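Local coordinates for protein putative sortase (Streptococcus pneumoniae, PDB 2W1J) that probably links pilin subunits covalently into pilus fibres, acting as a class C sortase, a cysteine transpeptidase of the pneumococcal surface, at residues K51-Y56 and I62-G67; E97-P102 and H109-A114; E23-A28 and N140-M145; D134-H139 and D170-L175; S40-S45 and T184-V189. All coordinates share one frame; numbering follows the deposited sequence. Where two conformers were deposited one is given.

Interaction 1: K51-Y56 and I62-G67; sequences KGRAEY and IHERMG
Arg-53 and Glu-64 face each other at the protein surface, where the loop after helix 46-49 passes a type I' beta turn, Ile-62 to Arg-65, that leads into strand 65-71 of the sortase barrel. The contact between them is electrostatic: Arg-53 NH1 stands 3.8 Å from Glu-64 OE2, a long salt bridge. With guanidinium and carboxylate planes 61° apart and the oxygen well out of the guanidinium plane, no N-H is aimed at it, so charge attraction probably does most of the work. Both side chains are extended beyond CG, which carries the charged ends across between backbones that otherwise stay apart.

Polar bonds to the rest of the fold hold the neighbouring groups. Tyr-56 OH is hydrogen-bonded to His-95 and to the backbone N of Gly-83, while Arg-65 makes a salt bridge to Asp-8 and a hydrogen bond to Tyr-81 OH. Backbone bonds close the turn in both directions, from Ile-62 N to Arg-65 O at 2.9 Å and from Arg-65 N to Ile-62 O at 3.1 Å. The turn also places the carbonyl O of His-63 over the centre of the Arg-65 guanidinium, 3.8 Å above its plane.

Interaction 2: E97-P102 and H109-A114; sequences EGTSLP and HAVITA
Thr-99 and Ser-100 grip the start of strand 108-113 in the sortase barrel, binding the backbone of His-109 and Val-111 from the loop that follows strand 93-95. This is the tight part of a buried contact. Ser-100 bonds twice to His-109: its N donates to His-109 O at 3.0 Å, arriving above the carbonyl plane, and its OG takes the N-H of His-109 at 2.9 Å in a fairly straight bond (166°). Thr-99 OG1 accepts from Val-111 N at 3.1 Å and donates to Leu-96 O, so both of its polar roles are used. The Thr-99 methyl CG2 meets Val-111 CG2 at 3.7 Å, the two side chains crossing at about a right angle.

Packing is looser toward Pro-102, whose CB lies 4.4 Å from Ala-110 CB, and the His-109 imidazole is hydrogen-bonded away from the loop, through NE2 to Thr-173 OG1 and through ND1 to Leu-164 O. By contrast, the same Ala-110 methyl is tightly approached by a carbonyl: Ser-100 O lies 3.0 Å from Ala-110 CB.

Interaction 3: E23-A28 and N140-M145; sequences ERMKLA and NIKEVM
Arg-24 and Met-25, on helix 18-33, the second from the N-terminus, rest on the turn of a beta hairpin, residues 140-143, which joins strand 135-139 to strand 144-155. The turn is built on an Asx motif. Asn-140 OD1 accepts from Lys-142 N at 2.8 Å and from Glu-143 N at 3.0 Å, the two donors reaching it from opposite faces of the amide plane. A backbone bond from Asn-140 N to Glu-143 O closes the same turn, while Asn-140 ND2 is hydrogen-bonded to Pro-102 O. Held in this way, the turn presents Ile-141 and Lys-142 to the helix.

The contact itself is apolar. Ile-141 CD1 lies against the aliphatic part of Arg-24, 3.6 Å from its CD, and the two side chains cross at about a right angle. The Arg-24 guanidinium is engaged elsewhere, with Asp-20 and the carbonyls of Met-59 and Glu-61. Met-25 is folded at chi2 (-59°) and again at chi3 (-65°), a hooked shape that brings SD to 4.1 Å from Ile-141 CG1 and CE to 3.8 Å from Lys-142 CD. The methionine thus runs crosswise to the hydrocarbon chain of the lysine, whose NZ makes a long salt bridge of 3.8 Å with Glu-143 OE2. A helical segment laid against the beta-barrel in this manner is consistent with the N-terminal helical region of class C, pilus-building sortases.

Interaction 4: D134-H139 and D170-L175; sequences DKFYVH and DYVTLL
Phe-136 and Leu-174 approach from opposite directions, and a methyl of the leucine meets the flat of the ring. Leu-174 CD1 stands 4.0 Å from the ring centroid and only 7° off the normal, a CH-pi contact over the middle of one face. Val-172 O lies at the edge of the same ring, in its plane, 3.6 Å from Phe-136 CZ; separately, Val-172 CG1 touches Phe-136 CE1 at 3.6 Å. The ring reaches this place because CG of Phe-136 sits between the backbone N and the carbonyl carbon (chi1 63°). One face and one edge are therefore contacted by two residues of a single strand. Next to them, Val-138 CG2 meets Val-172 CG2 more loosely, at 4.3 Å.

No hydrogen bond joins the two segments. Strand 135-139 and strand 170-175 run at 100° to each other with axes 9.9 Å apart, these side chains filling the space between them. Ile-71 packs on both Phe-136 and Leu-174, and Val-69 and Ile-112 add to the cover of the leucine. Such nearly orthogonal packing, buried and wholly apolar in its side chains, of strands from opposite walls is characteristic of the interior of the sortase beta-barrel.

Interaction 5: S40-S45 and T184-V189; sequences SGDPWS and THRLLV
A chi1 of 172° swings the Asp-42 carboxylate away from its backbone N, and a bend at chi2 (-68°) turns the Arg-186 chain to meet it in a side-on, two-nitrogen salt bridge. Arg-186 NE donates to Asp-42 OD1 at 3.1 Å, nearly in the guanidinium plane though the carboxylate is tilted against it, and Arg-186 NH2 donates to the syn lone pair of Asp-42 OD2 at 2.8 Å. A weak third bond runs from NH2 to OD1. Arg-186 NH1 donates to His-185 O at 2.9 Å, from above the carbonyl plane, and to Asn-183 O, so every nitrogen of the group has a partner and its rotation is fixed.

Trp-44 completes the clasp. Its CE3 comes within 3.4 Å of Arg-186 NE, and its CD2 lies over one face of the guanidinium, but the indole and guanidinium planes are 69° apart and do not stack. The Asp-42 to Ser-45 type I turn shapes this loop: Asp-42 O accepts from both Ser-45 N, at 3.0 Å, and Ser-45 OG, at 2.9 Å. Cys-177, ending a TLxTC sequence, touches both Trp-44 and Arg-186, while the His-115 ring meets the indole. These are probably the Cys, His and Arg of the sortase active site, and the Asp-Pro-Trp loop closing over them matches the lid of class C pilus sortases.

All five contacts reach the same sheet. Interaction 5 lies at the probable active site, and interaction 2 runs up to it; a glycerol, probably from the crystallisation liquor, lies about 3 Å from the Trp-44 side chain. Glu-97 O is 2.8 Å from Ser-40 OG, and Thr-113 packs against Trp-44 and Pro-43. Interaction 4, inside the barrel, ties to interaction 2 through Ile-112 O and Leu-175 N, 2.9 Å apart, and to interaction 5 through Leu-174 N and Val-189 O, 2.8 Å apart. Interaction 3 is remote from the lid, its centre about 27 Å from that of interaction 5. Interaction 1 touches interaction 3 where Ile-62 CD1 meets Ile-141 CG2 at 3.9 Å.

Interaction 1: K51-Y56 and I62-G67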
# COMPACT_ATOMS: atom_id res chain seq x y z
N LYS A 51 8.85 -4.81 -14.68
CA LYS A 51 9.40 -5.72 -13.68
C LYS A 51 8.68 -7.07 -13.70
O LYS A 51 7.50 -7.16 -14.03
CB LYS A 51 9.30 -5.10 -12.28
CG LYS A 51 10.10 -3.82 -12.12
CD LYS A 51 11.59 -4.10 -12.20
CE LYS A 51 12.39 -2.82 -12.10
NZ LYS A 51 13.85 -3.07 -12.27
N GLY A 52 9.41 -8.12 -13.34
CA GLY A 52 8.83 -9.46 -13.29
C GLY A 52 7.92 -9.59 -12.09
O GLY A 52 7.72 -8.63 -11.34
N ARG A 53 7.35 -10.78 -11.90
CA ARG A 53 6.52 -11.03 -10.73
C ARG A 53 7.33 -10.78 -9.46
O ARG A 53 8.53 -11.02 -9.43
CB ARG A 53 5.99 -12.47 -10.74
CG ARG A 53 4.88 -12.73 -11.76
CD ARG A 53 4.25 -14.10 -11.55
NE ARG A 53 3.39 -14.48 -12.67
CZ ARG A 53 2.57 -15.52 -12.66
NH1 ARG A 53 2.49 -16.29 -11.58
NH2 ARG A 53 1.83 -15.80 -13.72
N ALA A 54 6.66 -10.30 -8.42
CA ALA A 54 7.32 -10.05 -7.15
C ALA A 54 7.01 -11.18 -6.18
O ALA A 54 5.85 -11.57 -6.03
CB ALA A 54 6.86 -8.72 -6.57
N GLU A 55 8.04 -11.70 -5.52
CA GLU A 55 7.87 -12.86 -4.65
C GLU A 55 8.13 -12.55 -3.18
O GLU A 55 8.03 -13.44 -2.33
CB GLU A 55 8.80 -14.00 -5.10
CG GLU A 55 8.60 -14.44 -6.55
CD GLU A 55 9.42 -15.67 -6.91
OE1 GLU A 55 9.24 -16.73 -6.27
OE2 GLU A 55 10.24 -15.58 -7.85
N TYR A 56 8.46 -11.30 -2.88
CA TYR A 56 8.96 -10.95 -1.56
C TYR A 56 7.90 -10.93 -0.46
O TYR A 56 8.24 -10.95 0.73
CB TYR A 56 9.70 -9.62 -1.60
CG TYR A 56 8.81 -8.45 -1.93
CD1 TYR A 56 8.11 -7.77 -0.94
CD2 TYR A 56 8.65 -8.03 -3.25
CE1 TYR A 56 7.29 -6.70 -1.25
CE2 TYR A 56 7.83 -6.96 -3.56
CZ TYR A 56 7.15 -6.29 -2.56
OH TYR A 56 6.34 -5.23 -2.90
N ILE A 62 -2.89 -14.19 -0.01
CA ILE A 62 -3.90 -15.20 -0.34
C ILE A 62 -4.26 -15.00 -1.80
O ILE A 62 -4.74 -13.93 -2.19
CB ILE A 62 -5.18 -15.03 0.50
CG1 ILE A 62 -4.87 -15.08 2.00
CG2 ILE A 62 -6.20 -16.11 0.12
CD1 ILE A 62 -6.11 -14.92 2.88
N HIS A 63 -4.02 -16.02 -2.62
CA HIS A 63 -4.22 -15.90 -4.05
C HIS A 63 -3.61 -14.61 -4.59
O HIS A 63 -4.26 -13.84 -5.29
CB HIS A 63 -5.71 -15.95 -4.38
CG HIS A 63 -6.39 -17.19 -3.89
ND1 HIS A 63 -7.68 -17.19 -3.39
CD2 HIS A 63 -5.95 -18.47 -3.80
CE1 HIS A 63 -8.00 -18.42 -3.03
NE2 HIS A 63 -6.97 -19.21 -3.26
N GLU A 64 -2.34 -14.39 -4.24
CA GLU A 64 -1.55 -13.28 -4.77
C GLU A 64 -1.86 -11.90 -4.20
O GLU A 64 -1.12 -10.96 -4.45
CB GLU A 64 -1.61 -13.25 -6.31
CG GLU A 64 -0.80 -14.35 -6.97
CD GLU A 64 -0.80 -14.24 -8.48
OE1 GLU A 64 -1.89 -14.04 -9.06
OE2 GLU A 64 0.28 -14.37 -9.09
N ARG A 65 -2.93 -11.77 -3.42
CA ARG A 65 -3.26 -10.47 -2.82
C ARG A 65 -2.75 -10.42 -1.39
O ARG A 65 -3.00 -11.33 -0.60
CB ARG A 65 -4.77 -10.22 -2.85
CG ARG A 65 -5.30 -9.86 -4.22
CD ARG A 65 -6.82 -9.87 -4.26
NE ARG A 65 -7.34 -11.23 -4.34
CZ ARG A 65 -7.57 -11.88 -5.47
NH1 ARG A 65 -7.35 -11.30 -6.64
NH2 ARG A 65 -8.05 -13.12 -5.44
N MET A 66 -2.04 -9.35 -1.04
CA MET A 66 -1.53 -9.22 0.32
C MET A 66 -2.48 -8.46 1.24
O MET A 66 -2.20 -8.27 2.43
CB MET A 66 -0.14 -8.59 0.34
CG MET A 66 -0.14 -7.07 0.29
SD MET A 66 1.52 -6.38 0.54
CE MET A 66 2.32 -6.89 -0.99
N GLY A 67 -3.62 -8.04 0.70
CA GLY A 67 -4.63 -7.37 1.51
C GLY A 67 -5.40 -6.37 0.68
O GLY A 67 -5.46 -6.49 -0.55

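Interaction 2: E97-P102 and H109-A114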
# COMPACT_ATOMS: atom_id res chain seq x y z
N GLU A 97 8.09 -1.92 -3.49
CA GLU A 97 9.17 -2.74 -2.96
C GLU A 97 10.29 -1.85 -2.43
O GLU A 97 10.61 -0.82 -3.03
CB GLU A 97 9.69 -3.70 -4.03
CG GLU A 97 10.70 -4.71 -3.49
CD GLU A 97 11.03 -5.84 -4.47
OE1 GLU A 97 10.58 -5.78 -5.63
OE2 GLU A 97 11.76 -6.77 -4.06
N GLY A 98 10.86 -2.23 -1.29
CA GLY A 98 11.81 -1.39 -0.59
C GLY A 98 11.18 -0.69 0.61
O GLY A 98 11.90 -0.19 1.47
N THR A 99 9.85 -0.65 0.66
CA THR A 99 9.14 -0.09 1.81
C THR A 99 8.62 -1.22 2.71
O THR A 99 8.62 -2.39 2.32
CB THR A 99 8.02 0.90 1.40
OG1 THR A 99 6.87 0.21 0.88
CG2 THR A 99 8.54 1.91 0.38
N SER A 100 8.18 -0.89 3.91
CA SER A 100 7.74 -1.90 4.87
C SER A 100 6.51 -2.65 4.35
O SER A 100 5.63 -2.04 3.71
CB SER A 100 7.34 -1.24 6.19
OG SER A 100 8.35 -0.41 6.71
N LEU A 101 6.43 -3.95 4.64
CA LEU A 101 5.18 -4.66 4.43
C LEU A 101 4.08 -4.06 5.30
O LEU A 101 4.37 -3.55 6.40
CB LEU A 101 5.34 -6.13 4.77
CG LEU A 101 6.37 -6.89 3.92
CD1 LEU A 101 6.53 -8.30 4.46
CD2 LEU A 101 5.90 -6.92 2.47
N PRO A 102 2.83 -4.13 4.83
CA PRO A 102 1.73 -3.44 5.51
C PRO A 102 1.21 -4.25 6.69
O PRO A 102 0.09 -4.77 6.67
CB PRO A 102 0.68 -3.29 4.40
CG PRO A 102 0.92 -4.49 3.52
CD PRO A 102 2.42 -4.66 3.52
N HIS A 109 7.10 2.05 7.61
CA HIS A 109 6.49 2.93 6.59
C HIS A 109 6.26 2.13 5.32
O HIS A 109 7.20 1.82 4.58
CB HIS A 109 7.38 4.14 6.30
CG HIS A 109 6.71 5.21 5.49
ND1 HIS A 109 7.32 6.42 5.22
CD2 HIS A 109 5.47 5.28 4.93
CE1 HIS A 109 6.50 7.17 4.50
NE2 HIS A 109 5.37 6.51 4.32
N ALA A 110 5.00 1.77 5.10
CA ALA A 110 4.58 1.06 3.90
C ALA A 110 4.03 2.05 2.90
O ALA A 110 3.33 2.99 3.27
CB ALA A 110 3.51 0.03 4.25
N VAL A 111 4.34 1.83 1.62
CA VAL A 111 3.84 2.70 0.56
C VAL A 111 3.01 1.87 -0.41
O VAL A 111 3.43 0.80 -0.86
CB VAL A 111 4.99 3.43 -0.16
CG1 VAL A 111 4.44 4.30 -1.30
CG2 VAL A 111 5.79 4.27 0.83
N ILE A 112 1.80 2.35 -0.68
CA ILE A 112 0.82 1.66 -1.51
C ILE A 112 0.49 2.58 -2.69
O ILE A 112 0.16 3.75 -2.48
CB ILE A 112 -0.46 1.30 -0.71
CG1 ILE A 112 -0.12 0.38 0.47
CG2 ILE A 112 -1.51 0.66 -1.64
CD1 ILE A 112 -1.30 0.06 1.35
N THR A 113 0.60 2.05 -3.90
CA THR A 113 0.60 2.82 -5.15
C THR A 113 -0.60 2.46 -6.02
O THR A 113 -0.94 1.28 -6.13
CB THR A 113 1.84 2.41 -5.95
OG1 THR A 113 3.00 2.42 -5.11
CG2 THR A 113 2.05 3.31 -7.16
N ALA A 114 -1.20 3.45 -6.68
CA ALA A 114 -2.22 3.14 -7.68
C ALA A 114 -2.37 4.30 -8.65
O ALA A 114 -1.93 5.42 -8.37
CB ALA A 114 -3.56 2.78 -7.03

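Interaction 3: E23-A28 and N140-M145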
# COMPACT_ATOMS: atom_id res chain seq x y z
N GLU A 23 2.48 -18.17 11.80
CA GLU A 23 3.69 -18.47 11.03
C GLU A 23 3.96 -17.38 9.99
O GLU A 23 5.09 -16.91 9.82
CB GLU A 23 3.55 -19.83 10.34
CG GLU A 23 3.41 -21.02 11.28
CD GLU A 23 3.25 -22.35 10.56
OE1 GLU A 23 2.75 -22.36 9.41
OE2 GLU A 23 3.62 -23.39 11.14
N ARG A 24 2.91 -17.00 9.28
CA ARG A 24 3.06 -16.02 8.22
C ARG A 24 3.47 -14.67 8.77
O ARG A 24 4.31 -13.98 8.17
CB ARG A 24 1.75 -15.90 7.45
CG ARG A 24 1.40 -17.10 6.58
CD ARG A 24 -0.06 -16.99 6.17
NE ARG A 24 -0.46 -17.99 5.18
CZ ARG A 24 -0.59 -17.73 3.89
NH1 ARG A 24 -0.30 -16.51 3.42
NH2 ARG A 24 -0.98 -18.68 3.05
N MET A 25 2.90 -14.28 9.90
CA MET A 25 3.23 -12.99 10.50
C MET A 25 4.66 -12.99 11.04
O MET A 25 5.32 -11.95 11.03
CB MET A 25 2.21 -12.62 11.57
CG MET A 25 0.82 -12.35 11.00
SD MET A 25 0.71 -11.03 9.77
CE MET A 25 1.13 -9.60 10.76
N LYS A 26 5.14 -14.13 11.52
CA LYS A 26 6.54 -14.25 11.93
C LYS A 26 7.45 -13.89 10.75
O LYS A 26 8.40 -13.12 10.89
CB LYS A 26 6.84 -15.68 12.39
CG LYS A 26 8.32 -15.97 12.67
CD LYS A 26 8.56 -17.47 12.80
CE LYS A 26 9.33 -18.02 11.62
NZ LYS A 26 10.78 -17.75 11.80
N LEU A 27 7.15 -14.47 9.60
CA LEU A 27 7.94 -14.20 8.40
C LEU A 27 7.85 -12.75 7.97
O LEU A 27 8.85 -12.15 7.57
CB LEU A 27 7.52 -15.12 7.25
CG LEU A 27 7.79 -16.61 7.50
CD1 LEU A 27 7.14 -17.48 6.45
CD2 LEU A 27 9.29 -16.87 7.58
N ALA A 28 6.66 -12.18 8.04
CA ALA A 28 6.46 -10.79 7.63
C ALA A 28 7.20 -9.86 8.58
O ALA A 28 7.83 -8.88 8.14
CB ALA A 28 4.97 -10.44 7.60
N ASN A 140 -5.00 -6.78 6.30
CA ASN A 140 -4.06 -7.86 6.01
C ASN A 140 -4.61 -9.17 6.55
O ASN A 140 -5.73 -9.20 7.06
CB ASN A 140 -2.64 -7.53 6.47
CG ASN A 140 -2.52 -7.38 7.97
OD1 ASN A 140 -3.18 -8.10 8.73
ND2 ASN A 140 -1.67 -6.47 8.42
N ILE A 141 -3.85 -10.26 6.43
CA ILE A 141 -4.36 -11.55 6.86
C ILE A 141 -4.69 -11.62 8.35
O ILE A 141 -5.49 -12.46 8.77
CB ILE A 141 -3.41 -12.72 6.51
CG1 ILE A 141 -1.99 -12.43 7.00
CG2 ILE A 141 -3.44 -12.96 5.01
CD1 ILE A 141 -1.05 -13.63 6.92
N LYS A 142 -4.06 -10.77 9.15
CA LYS A 142 -4.23 -10.78 10.60
C LYS A 142 -5.36 -9.88 11.08
O LYS A 142 -6.12 -10.26 11.97
CB LYS A 142 -2.92 -10.37 11.27
CG LYS A 142 -2.99 -10.24 12.79
CD LYS A 142 -1.66 -9.73 13.35
CE LYS A 142 -1.78 -9.36 14.82
NZ LYS A 142 -0.52 -8.73 15.31
N GLU A 143 -5.47 -8.68 10.52
CA GLU A 143 -6.30 -7.65 11.15
C GLU A 143 -6.58 -6.50 10.20
O GLU A 143 -6.11 -6.50 9.06
CB GLU A 143 -5.62 -7.12 12.42
CG GLU A 143 -4.30 -6.41 12.13
CD GLU A 143 -3.54 -6.05 13.39
OE1 GLU A 143 -4.18 -5.78 14.43
OE2 GLU A 143 -2.30 -6.05 13.35
N VAL A 144 -7.34 -5.53 10.68
CA VAL A 144 -7.53 -4.27 9.99
C VAL A 144 -6.80 -3.19 10.78
O VAL A 144 -6.95 -3.10 12.00
CB VAL A 144 -9.03 -3.93 9.90
CG1 VAL A 144 -9.23 -2.62 9.14
CG2 VAL A 144 -9.79 -5.06 9.23
N MET A 145 -5.99 -2.39 10.10
CA MET A 145 -5.24 -1.31 10.74
C MET A 145 -5.77 0.04 10.28
O MET A 145 -5.94 0.26 9.08
CB MET A 145 -3.76 -1.40 10.37
CG MET A 145 -3.14 -2.75 10.72
SD MET A 145 -1.36 -2.79 10.40
CE MET A 145 -1.31 -2.52 8.63

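Interaction 4: D134-H139 and D170-L175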
# COMPACT_ATOMS: atom_id res chain seq x y z
N ASP A 134 -8.77 12.67 7.56
CA ASP A 134 -9.49 11.55 6.97
C ASP A 134 -8.83 10.23 7.35
O ASP A 134 -7.61 10.17 7.54
CB ASP A 134 -9.60 11.66 5.44
CG ASP A 134 -10.54 12.75 4.98
OD1 ASP A 134 -11.33 13.27 5.80
OD2 ASP A 134 -10.48 13.09 3.78
N LYS A 135 -9.63 9.17 7.41
CA LYS A 135 -9.13 7.84 7.79
C LYS A 135 -9.05 6.89 6.60
O LYS A 135 -9.82 6.99 5.64
CB LYS A 135 -10.00 7.24 8.91
CG LYS A 135 -9.89 8.03 10.22
CD LYS A 135 -10.70 7.40 11.34
CE LYS A 135 -10.70 8.28 12.59
NZ LYS A 135 -11.60 7.73 13.63
N PHE A 136 -8.10 5.96 6.67
CA PHE A 136 -8.09 4.84 5.77
C PHE A 136 -7.68 3.59 6.52
O PHE A 136 -7.15 3.67 7.63
CB PHE A 136 -7.27 5.09 4.49
CG PHE A 136 -5.80 5.34 4.72
CD1 PHE A 136 -4.90 4.28 4.72
CD2 PHE A 136 -5.30 6.62 4.83
CE1 PHE A 136 -3.53 4.50 4.88
CE2 PHE A 136 -3.93 6.86 4.98
CZ PHE A 136 -3.05 5.80 5.00
N TYR A 137 -7.97 2.44 5.94
CA TYR A 137 -7.84 1.16 6.64
C TYR A 137 -7.07 0.20 5.76
O TYR A 137 -7.37 0.03 4.58
CB TYR A 137 -9.23 0.60 6.99
CG TYR A 137 -10.01 1.55 7.86
CD1 TYR A 137 -9.92 1.50 9.25
CD2 TYR A 137 -10.79 2.55 7.29
CE1 TYR A 137 -10.59 2.41 10.04
CE2 TYR A 137 -11.47 3.46 8.07
CZ TYR A 137 -11.37 3.38 9.44
OH TYR A 137 -12.02 4.27 10.25
N VAL A 138 -6.05 -0.41 6.35
CA VAL A 138 -5.24 -1.38 5.63
C VAL A 138 -5.57 -2.75 6.20
O VAL A 138 -5.40 -3.00 7.39
CB VAL A 138 -3.74 -1.07 5.80
CG1 VAL A 138 -2.88 -2.14 5.11
CG2 VAL A 138 -3.42 0.33 5.25
N HIS A 139 -6.10 -3.62 5.34
CA HIS A 139 -6.50 -4.97 5.72
C HIS A 139 -5.40 -5.94 5.36
O HIS A 139 -4.93 -5.93 4.22
CB HIS A 139 -7.75 -5.39 4.94
CG HIS A 139 -8.96 -4.54 5.20
ND1 HIS A 139 -10.11 -5.06 5.76
CD2 HIS A 139 -9.21 -3.24 4.95
CE1 HIS A 139 -11.02 -4.10 5.85
NE2 HIS A 139 -10.50 -2.98 5.37
N ASP A 170 4.68 5.05 12.74
CA ASP A 170 4.03 3.96 12.01
C ASP A 170 3.19 4.64 10.93
O ASP A 170 2.11 5.17 11.22
CB ASP A 170 3.16 3.17 13.00
CG ASP A 170 2.41 1.99 12.37
OD1 ASP A 170 2.28 1.92 11.12
OD2 ASP A 170 1.91 1.13 13.15
N TYR A 171 3.71 4.68 9.70
CA TYR A 171 3.13 5.43 8.59
C TYR A 171 2.73 4.52 7.43
O TYR A 171 3.40 3.52 7.16
CB TYR A 171 4.15 6.43 8.05
CG TYR A 171 4.42 7.67 8.86
CD1 TYR A 171 3.38 8.47 9.34
CD2 TYR A 171 5.73 8.11 9.06
CE1 TYR A 171 3.65 9.65 10.04
CE2 TYR A 171 6.01 9.29 9.75
CZ TYR A 171 4.96 10.05 10.23
OH TYR A 171 5.24 11.22 10.92
N VAL A 172 1.67 4.90 6.74
CA VAL A 172 1.39 4.37 5.40
C VAL A 172 1.19 5.58 4.50
O VAL A 172 0.45 6.51 4.85
CB VAL A 172 0.14 3.46 5.38
CG1 VAL A 172 -0.28 3.15 3.94
CG2 VAL A 172 0.41 2.17 6.14
N THR A 173 1.87 5.57 3.35
CA THR A 173 1.66 6.60 2.33
C THR A 173 0.98 5.98 1.12
O THR A 173 1.38 4.91 0.64
CB THR A 173 2.98 7.28 1.94
OG1 THR A 173 3.49 7.99 3.07
CG2 THR A 173 2.81 8.24 0.76
N LEU A 174 -0.06 6.67 0.65
CA LEU A 174 -0.75 6.35 -0.59
C LEU A 174 -0.18 7.25 -1.68
O LEU A 174 -0.14 8.48 -1.52
CB LEU A 174 -2.25 6.55 -0.41
CG LEU A 174 -2.83 5.91 0.86
CD1 LEU A 174 -4.32 6.20 0.94
CD2 LEU A 174 -2.59 4.41 0.88
N LEU A 175 0.30 6.62 -2.75
CA LEU A 175 1.09 7.27 -3.78
C LEU A 175 0.39 7.20 -5.14
O LEU A 175 0.00 6.11 -5.56
CB LEU A 175 2.44 6.56 -3.87
CG LEU A 175 3.39 6.89 -5.02
CD1 LEU A 175 3.82 8.35 -4.92
CD2 LEU A 175 4.61 5.98 -5.01

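Interaction 5: S40-S45 and T184-V189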
# COMPACT_ATOMS: atom_id res chain seq x y z
N SER A 40 12.63 0.90 -4.58
CA SER A 40 12.94 0.20 -5.82
C SER A 40 13.04 1.16 -7.01
O SER A 40 13.99 1.08 -7.79
CB SER A 40 11.88 -0.88 -6.08
OG SER A 40 10.58 -0.37 -5.82
N GLY A 41 12.08 2.06 -7.13
CA GLY A 41 12.07 3.01 -8.24
C GLY A 41 10.72 3.71 -8.38
O GLY A 41 9.79 3.43 -7.62
N ASP A 42 10.61 4.61 -9.35
CA ASP A 42 9.34 5.26 -9.66
C ASP A 42 8.46 4.27 -10.42
O ASP A 42 8.83 3.85 -11.51
CB ASP A 42 9.58 6.51 -10.52
CG ASP A 42 8.30 7.13 -11.04
OD1 ASP A 42 7.28 7.10 -10.32
OD2 ASP A 42 8.33 7.71 -12.15
N PRO A 43 7.30 3.90 -9.85
CA PRO A 43 6.50 2.85 -10.48
C PRO A 43 6.13 3.11 -11.94
O PRO A 43 5.89 2.16 -12.69
CB PRO A 43 5.23 2.83 -9.63
CG PRO A 43 5.72 3.22 -8.27
CD PRO A 43 6.78 4.27 -8.52
N TRP A 44 6.07 4.38 -12.33
CA TRP A 44 5.58 4.70 -13.67
C TRP A 44 6.70 4.80 -14.71
O TRP A 44 6.44 5.03 -15.89
CB TRP A 44 4.71 5.96 -13.63
CG TRP A 44 3.44 5.73 -12.86
CD1 TRP A 44 2.25 5.26 -13.35
CD2 TRP A 44 3.24 5.90 -11.45
NE1 TRP A 44 1.33 5.15 -12.34
CE2 TRP A 44 1.91 5.54 -11.16
CE3 TRP A 44 4.06 6.34 -10.40
CZ2 TRP A 44 1.38 5.60 -9.87
CZ3 TRP A 44 3.53 6.39 -9.12
CH2 TRP A 44 2.20 6.02 -8.87
N SER A 45 7.94 4.58 -14.27
CA SER A 45 9.07 4.54 -15.19
C SER A 45 9.06 3.23 -15.98
O SER A 45 8.49 2.24 -15.53
CB SER A 45 10.38 4.68 -14.42
OG SER A 45 10.68 3.50 -13.70
N THR A 184 3.11 14.84 -14.09
CA THR A 184 4.53 15.16 -14.07
C THR A 184 5.13 14.95 -12.68
O THR A 184 6.35 14.86 -12.53
CB THR A 184 4.74 16.63 -14.46
OG1 THR A 184 3.79 17.43 -13.74
CG2 THR A 184 4.52 16.83 -15.97
N HIS A 185 4.27 14.86 -11.67
CA HIS A 185 4.68 14.80 -10.28
C HIS A 185 3.97 13.65 -9.60
O HIS A 185 3.24 12.90 -10.25
CB HIS A 185 4.40 16.13 -9.60
CG HIS A 185 5.25 17.24 -10.13
ND1 HIS A 185 4.97 17.89 -11.31
CD2 HIS A 185 6.43 17.75 -9.69
CE1 HIS A 185 5.91 18.79 -11.55
NE2 HIS A 185 6.81 18.72 -10.58
N ARG A 186 4.19 13.50 -8.30
CA ARG A 186 3.51 12.46 -7.53
C ARG A 186 2.85 13.09 -6.32
O ARG A 186 3.39 14.03 -5.72
CB ARG A 186 4.48 11.36 -7.07
CG ARG A 186 5.34 10.77 -8.20
CD ARG A 186 4.53 9.98 -9.21
NE ARG A 186 5.35 9.48 -10.32
CZ ARG A 186 5.33 9.95 -11.56
NH1 ARG A 186 4.55 10.96 -11.90
NH2 ARG A 186 6.12 9.38 -12.48
N LEU A 187 1.67 12.58 -6.00
CA LEU A 187 0.92 12.98 -4.82
C LEU A 187 1.11 11.91 -3.75
O LEU A 187 0.92 10.72 -4.02
CB LEU A 187 -0.57 13.08 -5.17
CG LEU A 187 -1.52 13.49 -4.04
CD1 LEU A 187 -1.27 14.92 -3.65
CD2 LEU A 187 -2.98 13.31 -4.46
N LEU A 188 1.46 12.36 -2.55
CA LEU A 188 1.69 11.49 -1.40
C LEU A 188 0.69 11.84 -0.32
O LEU A 188 0.72 12.97 0.19
CB LEU A 188 3.08 11.73 -0.81
CG LEU A 188 4.31 11.43 -1.66
CD1 LEU A 188 5.57 11.51 -0.84
CD2 LEU A 188 4.20 10.13 -2.37
N VAL A 189 -0.16 10.89 0.05
CA VAL A 189 -1.09 11.09 1.14
C VAL A 189 -0.62 10.19 2.27
O VAL A 189 -0.73 8.96 2.17
CB VAL A 189 -2.53 10.75 0.70
CG1 VAL A 189 -3.47 10.80 1.90
CG2 VAL A 189 -2.99 11.73 -0.39